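Long-range contact in mitochondrial import inner membrane translocase subunit TIM8 (Saccharomyces cerevisiae, PDB 3CJH), which acts as a chaperone of the mitochondrial intermembrane space, taking part in the import and insertion of some multi-pass inner-membrane proteins and in passing beta-barrel precursors to the SAM complex: residues C21-C25 with C41-V46. Numbering follows the deposited sequence.
Sequences CFKKC and CLSNCV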
loop_
_atom_site.group_PDB
_atom_site.type_symbol
_atom_site.label_atom_id
_atom_site.label_comp_id
_atom_site.label_asym_id
_atom_site.label_seq_id
_atom_site.Cartn_x
_atom_site.Cartn_y
_atom_site.Cartn_z
ATOM N N CYS B 21 -12.231 2.047 -0.830
ATOM C CA CYS B 21 -13.236 2.382 -1.837
ATOM C C CYS B 21 -13.118 3.800 -2.344
ATOM O O CYS B 21 -13.358 4.064 -3.512
ATOM C CB CYS B 21 -14.637 2.129 -1.305
ATOM S SG CYS B 21 -15.014 0.374 -1.118
ATOM N N PHE B 22 -12.729 4.719 -1.478
ATOM C CA PHE B 22 -12.547 6.120 -1.902
ATOM C C PHE B 22 -11.528 6.219 -3.050
ATOM O O PHE B 22 -11.771 6.864 -4.064
ATOM C CB PHE B 22 -12.084 6.956 -0.732
ATOM C CG PHE B 22 -11.863 8.405 -1.068
ATOM C CD1 PHE B 22 -12.919 9.287 -1.092
ATOM C CD2 PHE B 22 -10.592 8.895 -1.315
ATOM C CE1 PHE B 22 -12.709 10.639 -1.380
ATOM C CE2 PHE B 22 -10.391 10.238 -1.601
ATOM C CZ PHE B 22 -11.446 11.104 -1.632
ATOM N N LYS B 23 -10.391 5.554 -2.883
ATOM C CA LYS B 23 -9.374 5.481 -3.931
ATOM C C LYS B 23 -9.920 4.978 -5.262
ATOM O O LYS B 23 -9.628 5.543 -6.325
ATOM C CB LYS B 23 -8.291 4.505 -3.530
ATOM C CG LYS B 23 -7.477 4.885 -2.318
ATOM C CD LYS B 23 -6.501 3.738 -1.947
ATOM C CE LYS B 23 -5.382 4.208 -0.980
ATOM N NZ LYS B 23 -4.073 3.417 -1.103
ATOM N N LYS B 24 -10.700 3.905 -5.189
ATOM C CA LYS B 24 -11.210 3.225 -6.376
ATOM C C LYS B 24 -12.369 3.926 -7.058
ATOM O O LYS B 24 -12.486 3.831 -8.278
ATOM C CB LYS B 24 -11.590 1.772 -6.036
ATOM C CG LYS B 24 -10.352 0.987 -5.626
ATOM C CD LYS B 24 -10.575 -0.482 -5.278
ATOM C CE LYS B 24 -9.213 -1.200 -5.140
ATOM N NZ LYS B 24 -9.311 -2.679 -5.326
ATOM N N CYS B 25 -13.208 4.626 -6.298
ATOM C CA CYS B 25 -14.411 5.288 -6.853
ATOM C C CYS B 25 -14.342 6.804 -7.056
ATOM O O CYS B 25 -15.062 7.336 -7.908
ATOM C CB CYS B 25 -15.619 5.018 -5.986
ATOM S SG CYS B 25 -16.126 3.320 -6.032
ATOM N N CYS B 41 -21.082 3.579 -7.038
ATOM C CA CYS B 41 -19.789 2.880 -7.045
ATOM C C CYS B 41 -19.326 2.629 -5.608
ATOM O O CYS B 41 -18.855 1.553 -5.264
ATOM C CB CYS B 41 -18.754 3.747 -7.778
ATOM S SG CYS B 41 -17.038 3.076 -7.909
ATOM N N LEU B 42 -19.492 3.653 -4.781
ATOM C CA LEU B 42 -19.112 3.629 -3.370
ATOM C C LEU B 42 -19.864 2.560 -2.544
ATOM O O LEU B 42 -19.285 1.859 -1.744
ATOM C CB LEU B 42 -19.344 5.024 -2.789
ATOM C CG LEU B 42 -18.180 5.758 -2.114
ATOM C CD1 LEU B 42 -16.800 5.369 -2.639
ATOM C CD2 LEU B 42 -18.372 7.292 -2.239
ATOM N N SER B 43 -21.159 2.423 -2.765
ATOM C CA SER B 43 -21.978 1.470 -2.002
ATOM C C SER B 43 -21.891 0.051 -2.555
ATOM O O SER B 43 -21.885 -0.911 -1.776
ATOM C CB SER B 43 -23.433 1.914 -1.975
ATOM O OG SER B 43 -24.001 1.859 -3.270
ATOM N N ASN B 44 -21.868 -0.079 -3.884
ATOM C CA ASN B 44 -21.479 -1.346 -4.544
ATOM C C ASN B 44 -20.124 -1.857 -4.037
ATOM O O ASN B 44 -19.990 -3.008 -3.670
ATOM C CB ASN B 44 -21.304 -1.138 -6.049
ATOM C CG ASN B 44 -22.598 -0.900 -6.787
ATOM O OD1 ASN B 44 -23.707 -1.097 -6.258
ATOM N ND2 ASN B 44 -22.460 -0.464 -8.040
ATOM N N CYS B 45 -19.115 -0.991 -4.049
ATOM C CA CYS B 45 -17.746 -1.349 -3.592
ATOM C C CYS B 45 -17.749 -2.035 -2.198
ATOM O O CYS B 45 -17.216 -3.140 -2.048
ATOM C CB CYS B 45 -16.846 -0.098 -3.597
ATOM S SG CYS B 45 -15.108 -0.301 -3.100
ATOM N N VAL B 46 -18.385 -1.400 -1.210
ATOM C CA VAL B 46 -18.535 -1.980 0.135
ATOM C C VAL B 46 -19.215 -3.373 0.102
ATOM O O VAL B 46 -18.746 -4.322 0.747
ATOM C CB VAL B 46 -19.426 -1.122 1.080
ATOM C CG1 VAL B 46 -19.085 -1.420 2.542
ATOM C CG2 VAL B 46 -19.306 0.349 0.797
#
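C21 is bonded through its SG to the SG of C45, and one turn further on C25 is joined in the same way to C41; these two disulfides of the twin CX3C motif staple helix 7-25 to helix 36-62, making the helical hairpin of the small Tim family. The first cysteine of each CX3C pairs with the last of the other, as expected for helices running roughly antiparallel, here at 132°. The C21–C45 bridge has a CSSC torsion of -90°. Its two ends are built differently: the C21 sulfur is anti to the carbonyl carbon, whereas that of C45 is anti to the backbone N. F22 turns its CB away from helix 36-62 and packs on a polar side chain of a neighbouring subunit, a different protein of the six-chain assembly. At C25 the inner bridge repeats the same asymmetric pairing of side-chain torsions, with a CSSC torsion of -80°. The CA atoms of C25 and C41 are 5.9 Å apart. The axes of the segments 21-25 and 41-46 come within 9.5 Å of each other, and one branch of L42 reaches across this separation beside both half-cystines of helix 7-25. Its CD1 lies 3.8 Å from the backbone O of C21, which already accepts the helical bond from C25 N, and packs against C25 CB at 3.6 Å.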